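Local coordinates for protein glutathione S-transferase (Natrialba magadii ATCC 43099, PDB 6GZF) that probably works as a glutathione transferase of the Xi class, the class of the glutathionyl-hydroquinone reductases, at residues S86-Y91 / W97-E102; H112-D115 / E119-V122; V60-P65 / R69-R74; V134-D139 / D143-N148; D251-T256 / D291-H296. One frame throughout, in Å; residues are numbered along the deposited sequence.

How the contacts relate
Four of the five contacts build the thioredoxin-like N-terminal domain, and the fifth lies in the helical C-terminal domain. Contact 3 carries Cys64, the predicted nucleophile, and touches contacts 1, 4 and 5. Contact 1 places Trp97, predicted to bind glutathione, with its side chain about 5 Å from that of Cys64; Cys64 CB of contact 3 packs on Val134 CG2 of contact 4 at 3.7 Å. Contact 2 lies further out, its nearest atoms about 9 Å from those of contact 3; it joins contact 1 where Phe99 packs on Leu120, and contact 4 where His112 NE2 meets Asp143 OD1. Between the domains, Pro90 O of contact 1 probably bonds to His296 ND1 of contact 5 at 2.8 Å.

Contact 1. Residues S86-Y91 / W97-E102; sequences SVVDPY and WQFTPE
Asp89 meets Gln98 and Thr100 through three hydrogen bonds, two of which share one carboxylate oxygen. In the backbone, Asp89 N donates to Gln98 O at 2.7 Å. Among the side chains, Gln98 runs alongside Asp89 and brings NE2 to Asp89 OD2 at 3.0 Å, while Thr100 OG1 donates to the same OD2 at 2.7 Å from the opposite face of the carboxylate plane. With CG anti to the backbone N (chi1 -166°), Asp89 holds its carboxylate between these donors. OD1 accepts the N-H of Tyr91, closing an Asx turn, and forms a salt bridge with Lys103. A water links Val87 O to Thr100 N.

The apolar contacts come from the fork of Val88. CG1 lies over a face of the Phe99 ring, 4.1 Å from its centroid, a CH-pi contact; CG2 touches Trp97 CE3 at 3.5 Å. Asp89 O lies in plane at the edge of the indole, whose ring also meets that of His296.

A carboxylate gripped by amide, hydroxyl, backbone N-H and lysine is likely to stay ionised, and it ties the loop back on the chain that follows strand 84-87 close to Trp97, a predicted glutathione-binding residue.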
# COMPACT_ATOMS: atom_id res chain seq x y z
N SER A 86 20.57 15.06 -19.21
CA SER A 86 19.98 16.01 -18.28
C SER A 86 18.93 15.32 -17.42
O SER A 86 18.18 14.47 -17.91
CB SER A 86 19.36 17.19 -19.03
OG SER A 86 20.35 17.98 -19.66
N VAL A 87 18.88 15.67 -16.14
CA VAL A 87 17.93 15.05 -15.22
C VAL A 87 16.86 16.04 -14.78
O VAL A 87 17.16 17.06 -14.17
CB VAL A 87 18.63 14.49 -13.97
CG1 VAL A 87 17.62 13.83 -13.06
CG2 VAL A 87 19.72 13.50 -14.38
N VAL A 88 15.61 15.73 -15.10
CA VAL A 88 14.49 16.60 -14.77
C VAL A 88 14.06 16.44 -13.31
O VAL A 88 14.41 15.47 -12.65
CB VAL A 88 13.28 16.33 -15.68
CG1 VAL A 88 13.67 16.50 -17.14
CG2 VAL A 88 12.74 14.94 -15.44
N ASP A 89 13.30 17.42 -12.83
CA ASP A 89 12.77 17.41 -11.47
C ASP A 89 11.84 16.22 -11.26
O ASP A 89 10.87 16.04 -12.00
CB ASP A 89 12.03 18.73 -11.20
CG ASP A 89 11.74 18.97 -9.72
OD1 ASP A 89 11.77 18.01 -8.93
OD2 ASP A 89 11.46 20.13 -9.36
N PRO A 90 12.14 15.38 -10.24
CA PRO A 90 11.28 14.25 -9.88
C PRO A 90 9.86 14.70 -9.50
O PRO A 90 8.92 13.93 -9.69
CB PRO A 90 12.00 13.63 -8.68
CG PRO A 90 12.93 14.68 -8.19
CD PRO A 90 13.35 15.42 -9.41
N TYR A 91 9.73 15.91 -8.98
CA TYR A 91 8.41 16.47 -8.71
C TYR A 91 7.91 17.24 -9.92
O TYR A 91 8.66 18.00 -10.54
CB TYR A 91 8.43 17.38 -7.48
CG TYR A 91 7.09 18.02 -7.18
CD1 TYR A 91 6.15 17.37 -6.40
CD2 TYR A 91 6.76 19.27 -7.69
CE1 TYR A 91 4.92 17.94 -6.13
CE2 TYR A 91 5.54 19.85 -7.42
CZ TYR A 91 4.62 19.18 -6.64
OH TYR A 91 3.40 19.76 -6.38
N TRP A 97 6.92 17.72 -16.70
CA TRP A 97 8.34 17.59 -16.36
C TRP A 97 9.03 18.94 -16.40
O TRP A 97 8.99 19.64 -17.41
CB TRP A 97 9.05 16.62 -17.31
CG TRP A 97 8.64 15.18 -17.17
CD1 TRP A 97 8.06 14.39 -18.12
CD2 TRP A 97 8.82 14.34 -16.01
NE1 TRP A 97 7.85 13.13 -17.63
CE2 TRP A 97 8.31 13.07 -16.34
CE3 TRP A 97 9.35 14.55 -14.74
CZ2 TRP A 97 8.31 12.01 -15.44
CZ3 TRP A 97 9.36 13.49 -13.84
CH2 TRP A 97 8.84 12.24 -14.20
N GLN A 98 9.67 19.32 -15.29
CA GLN A 98 10.35 20.61 -15.21
C GLN A 98 11.82 20.45 -14.84
O GLN A 98 12.25 19.41 -14.36
CB GLN A 98 9.65 21.51 -14.19
CG GLN A 98 9.78 21.06 -12.75
CD GLN A 98 9.07 21.98 -11.79
OE1 GLN A 98 8.40 22.93 -12.19
NE2 GLN A 98 9.20 21.70 -10.49
N PHE A 99 12.59 21.51 -15.08
CA PHE A 99 14.01 21.51 -14.75
C PHE A 99 14.28 22.34 -13.50
O PHE A 99 13.95 23.53 -13.45
CB PHE A 99 14.84 22.04 -15.92
CG PHE A 99 14.83 21.14 -17.12
CD1 PHE A 99 13.83 21.25 -18.08
CD2 PHE A 99 15.82 20.19 -17.30
CE1 PHE A 99 13.82 20.42 -19.18
CE2 PHE A 99 15.81 19.36 -18.40
CZ PHE A 99 14.81 19.47 -19.35
N THR A 100 14.87 21.71 -12.49
CA THR A 100 15.19 22.37 -11.24
C THR A 100 16.62 22.03 -10.83
O THR A 100 16.84 21.14 -10.01
CB THR A 100 14.22 21.97 -10.12
OG1 THR A 100 12.87 22.01 -10.62
CG2 THR A 100 14.34 22.91 -8.93
N PRO A 101 17.60 22.75 -11.41
CA PRO A 101 19.03 22.42 -11.28
C PRO A 101 19.56 22.47 -9.85
O PRO A 101 20.47 21.71 -9.52
CB PRO A 101 19.71 23.48 -12.15
CG PRO A 101 18.74 24.62 -12.18
CD PRO A 101 17.39 23.98 -12.17
N GLU A 102 19.01 23.35 -9.02
CA GLU A 102 19.48 23.48 -7.65
C GLU A 102 19.12 22.26 -6.81
O GLU A 102 19.78 21.95 -5.82
CB GLU A 102 18.92 24.75 -7.00
CG GLU A 102 17.40 24.78 -6.88
CD GLU A 102 16.74 25.54 -8.01
OE1 GLU A 102 17.31 25.57 -9.12
OE2 GLU A 102 15.65 26.10 -7.79
O HOH W 1 16.15 19.56 -13.18

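Contact 2. Residues H112-D115 / E119-V122; sequences HDVD and ELYV
Val114 packs on Leu120 and Glu119 where a loop of the thioredoxin-like N-terminal domain turns into helix 117-124. The tight part is apolar. The two methyls of Val114 divide the work: CG2 lies against Leu120 CG at 3.8 Å, and CG1 meets Glu119 CB at 3.9 Å, with the valine and the glutamate sliding past each other in opposite directions. Phe99 also packs on both Val114 and Leu120. A lighter touch comes from His112, whose ring presents its edge at CD2 to Leu120 CD2 while NE2 is bonded to Asp143.

The solvent side is polar and looser. Glu119, in the first turn of the helix, has CG anti to its carbonyl carbon (chi1 -63°) and a chain that extends back toward the loop. OE2 accepts a hydrogen bond from Tyr116 N and a weak, bent one from Asp115 N at 3.0 Å. These N-H groups, together with the start of the helix, would tend to stabilise the negative charge, though the neighbouring carboxylate of Asp115 would work against this. Replacing Glu119 with an alanine would probably leave the N-H groups of Asp115 and Tyr116 without this acceptor and remove the carboxylate end that lies over Val114 CB. The exposed Asp115 places a second carboxylate beside the first, the two planes 56° apart, with Asp115 OD2 4.1 Å from Glu119 OE2.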
# COMPACT_ATOMS: atom_id res chain seq x y z
N HIS A 112 18.91 23.89 -24.51
CA HIS A 112 18.28 25.19 -24.71
C HIS A 112 17.93 25.91 -23.41
O HIS A 112 17.32 26.98 -23.43
CB HIS A 112 17.01 25.03 -25.56
CG HIS A 112 17.29 24.64 -26.98
ND1 HIS A 112 18.09 25.39 -27.81
CD2 HIS A 112 16.87 23.59 -27.71
CE1 HIS A 112 18.16 24.81 -29.00
NE2 HIS A 112 17.42 23.71 -28.96
N ASP A 113 18.31 25.31 -22.28
CA ASP A 113 18.07 25.89 -20.96
C ASP A 113 16.60 26.23 -20.76
O ASP A 113 16.24 27.35 -20.39
CB ASP A 113 18.94 27.14 -20.76
CG ASP A 113 18.95 27.62 -19.32
OD1 ASP A 113 18.71 26.80 -18.41
OD2 ASP A 113 19.19 28.83 -19.09
N VAL A 114 15.73 25.25 -21.00
CA VAL A 114 14.30 25.46 -20.88
C VAL A 114 13.82 25.22 -19.45
O VAL A 114 14.44 24.47 -18.69
CB VAL A 114 13.51 24.54 -21.84
CG1 VAL A 114 13.88 24.85 -23.28
CG2 VAL A 114 13.78 23.08 -21.52
N ASP A 115 12.71 25.87 -19.09
CA ASP A 115 12.12 25.68 -17.77
C ASP A 115 11.42 24.33 -17.69
O ASP A 115 11.52 23.63 -16.68
CB ASP A 115 11.13 26.81 -17.47
CG ASP A 115 11.79 28.17 -17.42
OD1 ASP A 115 12.90 28.27 -16.86
OD2 ASP A 115 11.19 29.14 -17.94
N GLU A 119 8.54 22.57 -23.54
CA GLU A 119 9.14 23.55 -24.44
C GLU A 119 10.00 22.87 -25.49
O GLU A 119 10.05 23.30 -26.64
CB GLU A 119 9.98 24.56 -23.65
CG GLU A 119 9.19 25.41 -22.67
CD GLU A 119 10.07 26.31 -21.84
OE1 GLU A 119 10.75 27.19 -22.42
OE2 GLU A 119 10.10 26.15 -20.60
N LEU A 120 10.67 21.79 -25.09
CA LEU A 120 11.54 21.04 -25.98
C LEU A 120 10.75 20.33 -27.08
O LEU A 120 11.17 20.30 -28.24
CB LEU A 120 12.37 20.03 -25.19
CG LEU A 120 13.56 20.62 -24.43
CD1 LEU A 120 14.04 19.65 -23.36
CD2 LEU A 120 14.69 20.96 -25.39
N TYR A 121 9.61 19.76 -26.70
CA TYR A 121 8.71 19.13 -27.67
C TYR A 121 8.23 20.14 -28.71
O TYR A 121 8.29 19.88 -29.91
CB TYR A 121 7.51 18.50 -26.96
CG TYR A 121 7.78 17.16 -26.31
CD1 TYR A 121 8.50 17.07 -25.13
CD2 TYR A 121 7.30 15.99 -26.88
CE1 TYR A 121 8.75 15.84 -24.54
CE2 TYR A 121 7.54 14.76 -26.30
CZ TYR A 121 8.26 14.69 -25.13
OH TYR A 121 8.49 13.47 -24.55
N VAL A 122 7.75 21.28 -28.22
CA VAL A 122 7.21 22.33 -29.08
C VAL A 122 8.24 22.82 -30.10
O VAL A 122 7.92 23.08 -31.25
CB VAL A 122 6.70 23.53 -28.25
CG1 VAL A 122 6.33 24.70 -29.14
CG2 VAL A 122 5.51 23.11 -27.40

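Contact 3. Residues V60-P65 / R69-R74; sequences VSYACP and RTLVTR
Val60 and Leu71 reach toward each other tip to tip, and their branched ends form the centre of this buried contact. Both methyls of the leucine take part: CD1 and CD2 each lie 3.8 Å from Val60 CG2. Leu71 CD1 also meets Tyr62 CE1 at 3.8 Å, the two side chains crossing at about a right angle. Beside this cluster Val60 CG1 passes Thr70 OG1, a hydroxyl set between its own backbone N and carbonyl carbon (chi1 66°), where it reaches back to bond with Ala67 O.

Further along the loop the backbone takes over. Pro65 O receives a weak hydrogen bond from Arg69 N at 3.4 Å, within the opening turn of the helix, and Arg69 CD bends past the same oxygen.

The next shell shapes the loop and steadies the helix. Ser61 OG accepts the N-H of Ala63 at 3.2 Å, an ST turn just before Cys64, the predicted nucleophile. On the helix, Arg69 O is held twice by Thr73, whose OG1 (3.0 Å) and N approach from opposite faces of the carbonyl plane.

This is the first strand-loop-helix step of a thioredoxin-like fold. Val60 pairs through its backbone with Ser86 and Val88 beside strand 84-87, Tyr62 meets His292 edge to face, and Arg69 and Thr73 pack between helix 150-159 and helix 238-247.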
# COMPACT_ATOMS: atom_id res chain seq x y z
N VAL A 60 16.19 12.46 -18.95
CA VAL A 60 15.62 11.43 -18.09
C VAL A 60 15.13 11.96 -16.75
O VAL A 60 15.54 13.03 -16.30
CB VAL A 60 16.63 10.30 -17.79
CG1 VAL A 60 17.02 9.56 -19.07
CG2 VAL A 60 17.86 10.85 -17.08
N SER A 61 14.25 11.19 -16.13
CA SER A 61 13.96 11.32 -14.71
C SER A 61 14.47 10.06 -14.03
O SER A 61 14.37 8.97 -14.59
CB SER A 61 12.46 11.50 -14.46
OG SER A 61 12.15 11.39 -13.08
N TYR A 62 15.04 10.20 -12.84
CA TYR A 62 15.54 9.04 -12.11
C TYR A 62 14.40 8.18 -11.59
O TYR A 62 14.59 7.02 -11.23
CB TYR A 62 16.44 9.47 -10.95
CG TYR A 62 17.87 9.75 -11.34
CD1 TYR A 62 18.68 8.75 -11.88
CD2 TYR A 62 18.43 11.01 -11.15
CE1 TYR A 62 19.99 9.00 -12.24
CE2 TYR A 62 19.74 11.27 -11.50
CZ TYR A 62 20.52 10.26 -12.04
OH TYR A 62 21.82 10.52 -12.39
N ALA A 63 13.20 8.75 -11.56
CA ALA A 63 12.04 8.07 -11.00
C ALA A 63 11.32 7.20 -12.03
O ALA A 63 10.70 6.20 -11.68
CB ALA A 63 11.07 9.09 -10.42
N CYS A 64 11.41 7.59 -13.29
CA CYS A 64 10.73 6.86 -14.36
C CYS A 64 11.50 5.60 -14.75
O CYS A 64 12.67 5.66 -15.10
CB CYS A 64 10.56 7.76 -15.59
SG CYS A 64 9.42 7.12 -16.83
N PRO A 65 10.82 4.44 -14.68
CA PRO A 65 11.43 3.14 -15.00
C PRO A 65 11.68 2.98 -16.50
O PRO A 65 12.49 2.15 -16.90
CB PRO A 65 10.40 2.14 -14.51
CG PRO A 65 9.10 2.85 -14.66
CD PRO A 65 9.39 4.30 -14.34
N ARG A 69 15.61 2.69 -18.05
CA ARG A 69 16.08 1.67 -18.98
C ARG A 69 17.23 2.20 -19.83
O ARG A 69 18.22 1.50 -20.06
CB ARG A 69 14.93 1.20 -19.88
CG ARG A 69 14.35 -0.14 -19.49
CD ARG A 69 12.83 -0.15 -19.57
NE ARG A 69 12.34 -0.22 -20.95
CZ ARG A 69 11.26 -0.89 -21.32
NH1 ARG A 69 10.55 -1.55 -20.41
NH2 ARG A 69 10.88 -0.90 -22.59
N THR A 70 17.11 3.44 -20.29
CA THR A 70 18.14 4.07 -21.10
C THR A 70 19.40 4.34 -20.27
O THR A 70 20.52 4.24 -20.78
CB THR A 70 17.65 5.40 -21.70
OG1 THR A 70 17.41 6.35 -20.66
CG2 THR A 70 16.37 5.18 -22.49
N LEU A 71 19.21 4.67 -19.00
CA LEU A 71 20.33 4.98 -18.11
C LEU A 71 21.16 3.74 -17.80
O LEU A 71 22.39 3.80 -17.79
CB LEU A 71 19.82 5.61 -16.81
CG LEU A 71 19.23 7.02 -16.93
CD1 LEU A 71 18.89 7.57 -15.55
CD2 LEU A 71 20.19 7.94 -17.66
N VAL A 72 20.49 2.62 -17.53
CA VAL A 72 21.17 1.37 -17.23
C VAL A 72 21.99 0.90 -18.43
O VAL A 72 23.12 0.44 -18.29
CB VAL A 72 20.17 0.27 -16.82
CG1 VAL A 72 20.86 -1.08 -16.70
CG2 VAL A 72 19.49 0.63 -15.50
N THR A 73 21.41 1.05 -19.62
CA THR A 73 22.10 0.67 -20.85
C THR A 73 23.30 1.58 -21.12
O THR A 73 24.38 1.10 -21.45
CB THR A 73 21.15 0.73 -22.07
OG1 THR A 73 20.02 -0.12 -21.83
CG2 THR A 73 21.87 0.27 -23.32
N ARG A 74 23.10 2.88 -20.96
CA ARG A 74 24.16 3.86 -21.19
C ARG A 74 25.36 3.60 -20.29
O ARG A 74 26.50 3.75 -20.70
CB ARG A 74 23.63 5.28 -20.95
CG ARG A 74 24.56 6.37 -21.47
CD ARG A 74 24.06 7.76 -21.08
NE ARG A 74 24.32 8.07 -19.68
CZ ARG A 74 24.94 9.17 -19.26
NH1 ARG A 74 25.35 10.07 -20.13
NH2 ARG A 74 25.13 9.36 -17.96

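Contact 4. Residues V134-D139 / D143-N148; sequences VPVLWD and DTIVNN
Trp138 lies across Thr144 and Ile145 in a beta hairpin, whose second strand, 144-147, is an edge strand of the four-stranded thioredoxin-like sheet. From CB, on the sheet face shared with Ile145, the chain turns to put CG anti to the backbone N (chi1 -172°), which lays the indole flat over the partner strand. CG already lies over Thr144 O, and CD2 comes closer, at 3.6 Å from this oxygen, which sits over the ring face but offset toward the rim. Beyond it CE2 passes Thr144 N, and on the far rim CZ3 meets Ile145 CG1 at 3.5 Å. CZ2 has Asp143 OD1 in plane at its edge; that oxygen is bonded to His112 NE2. A serine in place of Trp138 would probably leave Ile145 CG1 without its apolar cover and open a gap over the Thr144 peptide.

Thr144 O has a second task, accepting from Asp139 N at 3.0 Å. Further along, Val146 N donates to Leu137 O at 2.9 Å, and Leu137 N to Asn147 O. Two irregularities interrupt the ladder: a G1 bulge, with Asp143 and Thr144 both facing Asp139, and a classic bulge, with Val146 and Asn147 both facing Leu137. At the other end, the cis-Pro135 after Val134 matches the cis-proline loop of thioredoxin-like folds, consistent with the predicted glutathione site there. The other branch of Ile145, CG2, meets Val136 CG1 at 3.8 Å. In a separate contact, Val146 CG2 lies 3.5 Å from Asp139 CB.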
# COMPACT_ATOMS: atom_id res chain seq x y z
N VAL A 134 9.32 11.16 -20.44
CA VAL A 134 10.72 10.77 -20.53
C VAL A 134 10.77 9.27 -20.81
O VAL A 134 9.85 8.54 -20.44
CB VAL A 134 11.49 11.10 -19.23
CG1 VAL A 134 11.70 12.61 -19.10
CG2 VAL A 134 10.77 10.55 -18.02
N PRO A 135 11.84 8.79 -21.47
CA PRO A 135 13.03 9.52 -21.93
C PRO A 135 12.85 10.21 -23.28
O PRO A 135 11.90 9.92 -24.00
CB PRO A 135 14.08 8.41 -22.04
CG PRO A 135 13.28 7.22 -22.46
CD PRO A 135 11.94 7.35 -21.77
N VAL A 136 13.77 11.11 -23.59
CA VAL A 136 13.79 11.78 -24.89
C VAL A 136 15.22 11.85 -25.42
O VAL A 136 16.08 12.49 -24.81
CB VAL A 136 13.22 13.21 -24.80
CG1 VAL A 136 13.49 13.98 -26.09
CG2 VAL A 136 11.72 13.18 -24.51
N LEU A 137 15.47 11.19 -26.54
CA LEU A 137 16.77 11.28 -27.19
C LEU A 137 16.79 12.47 -28.13
O LEU A 137 15.99 12.55 -29.06
CB LEU A 137 17.10 9.99 -27.95
CG LEU A 137 18.48 9.95 -28.60
CD1 LEU A 137 19.57 10.01 -27.54
CD2 LEU A 137 18.64 8.71 -29.47
N TRP A 138 17.70 13.40 -27.88
CA TRP A 138 17.73 14.66 -28.62
C TRP A 138 18.97 14.79 -29.50
O TRP A 138 20.08 14.52 -29.07
CB TRP A 138 17.66 15.84 -27.64
CG TRP A 138 17.49 17.17 -28.31
CD1 TRP A 138 18.47 17.95 -28.85
CD2 TRP A 138 16.26 17.88 -28.51
NE1 TRP A 138 17.93 19.10 -29.37
CE2 TRP A 138 16.58 19.08 -29.17
CE3 TRP A 138 14.93 17.62 -28.19
CZ2 TRP A 138 15.61 20.02 -29.52
CZ3 TRP A 138 13.97 18.55 -28.53
CH2 TRP A 138 14.31 19.73 -29.19
N ASP A 139 18.76 15.22 -30.74
CA ASP A 139 19.86 15.49 -31.66
C ASP A 139 20.20 16.98 -31.65
O ASP A 139 19.33 17.82 -31.88
CB ASP A 139 19.50 15.04 -33.08
CG ASP A 139 20.60 15.33 -34.08
OD1 ASP A 139 21.79 15.22 -33.70
OD2 ASP A 139 20.29 15.66 -35.24
N ASP A 143 18.59 19.64 -34.22
CA ASP A 143 17.85 20.35 -33.17
C ASP A 143 16.41 19.86 -33.07
O ASP A 143 15.47 20.64 -33.24
CB ASP A 143 17.89 21.86 -33.42
CG ASP A 143 17.47 22.66 -32.21
OD1 ASP A 143 17.79 22.24 -31.08
OD2 ASP A 143 16.83 23.71 -32.38
N THR A 144 16.24 18.57 -32.80
CA THR A 144 14.91 17.97 -32.71
C THR A 144 14.94 16.64 -31.95
O THR A 144 16.01 16.13 -31.62
CB THR A 144 14.31 17.73 -34.10
OG1 THR A 144 12.96 17.28 -33.98
CG2 THR A 144 15.12 16.70 -34.87
N ILE A 145 13.76 16.09 -31.68
CA ILE A 145 13.65 14.81 -30.99
C ILE A 145 13.87 13.65 -31.95
O ILE A 145 13.12 13.48 -32.91
CB ILE A 145 12.28 14.64 -30.31
CG1 ILE A 145 12.01 15.79 -29.34
CG2 ILE A 145 12.20 13.30 -29.60
CD1 ILE A 145 10.63 15.75 -28.71
N VAL A 146 14.89 12.84 -31.68
CA VAL A 146 15.14 11.64 -32.48
C VAL A 146 14.14 10.55 -32.10
O VAL A 146 13.30 10.17 -32.91
CB VAL A 146 16.58 11.11 -32.30
CG1 VAL A 146 16.71 9.73 -32.92
CG2 VAL A 146 17.57 12.07 -32.92
N ASN A 147 14.24 10.06 -30.87
CA ASN A 147 13.38 8.99 -30.42
C ASN A 147 12.76 9.28 -29.05
O ASN A 147 13.32 10.05 -28.26
CB ASN A 147 14.15 7.67 -30.37
CG ASN A 147 13.24 6.46 -30.35
OD1 ASN A 147 12.72 6.08 -29.30
ND2 ASN A 147 13.03 5.86 -31.52
N ASN A 148 11.62 8.67 -28.79
CA ASN A 148 10.83 8.96 -27.60
C ASN A 148 10.40 7.67 -26.89
O ASN A 148 9.56 7.69 -25.98
CB ASN A 148 9.61 9.80 -27.99
CG ASN A 148 8.94 10.45 -26.80
OD1 ASN A 148 9.54 10.61 -25.74
ND2 ASN A 148 7.67 10.83 -26.97

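Contact 5. Residues D251-T256 / D291-H296; sequences DNVYHT and DHITEH
Val253 and Ile293 cross obliquely, and a single methyl from each makes the closest approach of this small helix-helix contact. Val253 CG2 lies 3.7 Å from Ile293 CG2. On the valine the torsion decides which branch is offered: with CG1 anti to the backbone N (chi1 173°), CG2 is left on the side of the isoleucine. On Ile293 the short branch does the touching, while CG1 and its CD1 extend further from the valine. The CB of each residue points toward the opposing helix, where the closest alpha carbons, those of Val253 and Thr294, are 6.7 Å apart.

A second, looser pair lies beside the first. Asn252 comes no nearer to the other segment than 4.4 Å, from ND2 to Thr294 CG2. With its hydroxyl (chi1 55°) bonded back to Met290 O in its own helix, the threonine presents this methyl to Asn252. A polar link between the two helices comes from the next turn, where Tyr298 OH is hydrogen-bonded to Asn252 O at the wider, pi-type turn of residues 251-254.

Both helices belong to the C-terminal domain. Val253 also packs on Tyr297, and its neighbour Tyr254 is bonded through OH to Tyr196 OH, three tyrosines predicted to serve the active site. Helix 290-299 carries His292 and His296 to Tyr62 and Trp97 of the N-terminal domain, while Thr256 packs on Thr256 of the second subunit.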
# COMPACT_ATOMS: atom_id res chain seq x y z
N ASP A 251 8.79 -2.90 -4.36
CA ASP A 251 8.57 -3.02 -2.92
C ASP A 251 8.55 -1.68 -2.19
O ASP A 251 8.06 -1.59 -1.06
CB ASP A 251 9.64 -3.92 -2.30
CG ASP A 251 9.47 -5.37 -2.69
OD1 ASP A 251 8.67 -5.65 -3.61
OD2 ASP A 251 10.13 -6.24 -2.08
N ASN A 252 9.07 -0.63 -2.83
CA ASN A 252 9.06 0.70 -2.22
C ASN A 252 7.89 1.55 -2.71
O ASN A 252 7.48 2.49 -2.03
CB ASN A 252 10.38 1.43 -2.51
CG ASN A 252 11.43 1.17 -1.44
OD1 ASN A 252 12.25 0.26 -1.57
ND2 ASN A 252 11.41 1.99 -0.39
N VAL A 253 7.36 1.22 -3.88
CA VAL A 253 6.31 2.03 -4.49
C VAL A 253 5.10 1.21 -4.95
O VAL A 253 4.00 1.37 -4.42
CB VAL A 253 6.86 2.82 -5.70
CG1 VAL A 253 5.72 3.51 -6.43
CG2 VAL A 253 7.91 3.82 -5.26
N TYR A 254 5.32 0.35 -5.94
CA TYR A 254 4.23 -0.38 -6.60
C TYR A 254 3.37 -1.19 -5.63
O TYR A 254 2.15 -1.24 -5.76
CB TYR A 254 4.80 -1.31 -7.67
CG TYR A 254 5.46 -0.59 -8.83
CD1 TYR A 254 5.10 0.71 -9.17
CD2 TYR A 254 6.46 -1.21 -9.57
CE1 TYR A 254 5.71 1.36 -10.22
CE2 TYR A 254 7.08 -0.56 -10.62
CZ TYR A 254 6.69 0.73 -10.94
OH TYR A 254 7.30 1.38 -11.99
N HIS A 255 4.03 -1.81 -4.65
CA HIS A 255 3.36 -2.67 -3.69
C HIS A 255 2.34 -1.91 -2.84
O HIS A 255 1.24 -2.41 -2.59
CB HIS A 255 4.41 -3.33 -2.79
CG HIS A 255 3.85 -4.37 -1.87
ND1 HIS A 255 3.08 -4.06 -0.77
CD2 HIS A 255 3.96 -5.72 -1.88
CE1 HIS A 255 2.73 -5.17 -0.14
NE2 HIS A 255 3.25 -6.20 -0.80
N THR A 256 2.71 -0.71 -2.40
CA THR A 256 1.86 0.06 -1.50
C THR A 256 1.09 1.17 -2.22
O THR A 256 -0.13 1.23 -2.15
CB THR A 256 2.69 0.71 -0.38
OG1 THR A 256 3.27 -0.32 0.44
CG2 THR A 256 1.82 1.60 0.49
N ASP A 291 15.53 8.12 -3.78
CA ASP A 291 14.99 9.38 -3.27
C ASP A 291 14.13 10.06 -4.33
O ASP A 291 13.10 10.65 -4.02
CB ASP A 291 16.12 10.31 -2.83
CG ASP A 291 15.62 11.51 -2.05
OD1 ASP A 291 14.68 11.35 -1.25
OD2 ASP A 291 16.17 12.61 -2.25
N HIS A 292 14.57 9.98 -5.59
CA HIS A 292 13.80 10.49 -6.71
C HIS A 292 12.54 9.66 -6.94
O HIS A 292 11.47 10.20 -7.23
CB HIS A 292 14.65 10.51 -7.99
CG HIS A 292 15.63 11.64 -8.05
ND1 HIS A 292 15.54 12.66 -8.97
CD2 HIS A 292 16.73 11.91 -7.30
CE1 HIS A 292 16.53 13.51 -8.79
NE2 HIS A 292 17.28 13.07 -7.79
N ILE A 293 12.68 8.35 -6.79
CA ILE A 293 11.59 7.42 -7.05
C ILE A 293 10.45 7.60 -6.06
O ILE A 293 9.29 7.75 -6.45
CB ILE A 293 12.08 5.96 -7.01
CG1 ILE A 293 13.03 5.68 -8.17
CG2 ILE A 293 10.90 5.00 -7.06
CD1 ILE A 293 13.67 4.31 -8.12
N THR A 294 10.77 7.59 -4.77
CA THR A 294 9.77 7.70 -3.72
C THR A 294 9.10 9.08 -3.71
O THR A 294 7.91 9.19 -3.45
CB THR A 294 10.36 7.43 -2.33
OG1 THR A 294 11.49 8.29 -2.11
CG2 THR A 294 10.81 5.98 -2.22
N GLU A 295 9.88 10.11 -4.00
CA GLU A 295 9.35 11.47 -3.99
C GLU A 295 8.35 11.69 -5.12
O GLU A 295 7.32 12.34 -4.94
CB GLU A 295 10.48 12.50 -4.10
CG GLU A 295 10.00 13.94 -4.01
CD GLU A 295 11.10 14.95 -4.26
OE1 GLU A 295 12.29 14.56 -4.25
OE2 GLU A 295 10.78 16.14 -4.47
N HIS A 296 8.66 11.13 -6.29
CA HIS A 296 7.79 11.28 -7.45
C HIS A 296 6.45 10.59 -7.24
O HIS A 296 5.40 11.22 -7.26
CB HIS A 296 8.47 10.74 -8.70
CG HIS A 296 7.59 10.73 -9.92
ND1 HIS A 296 7.36 11.86 -10.68
CD2 HIS A 296 6.88 9.73 -10.50
CE1 HIS A 296 6.55 11.55 -11.68
NE2 HIS A 296 6.25 10.27 -11.59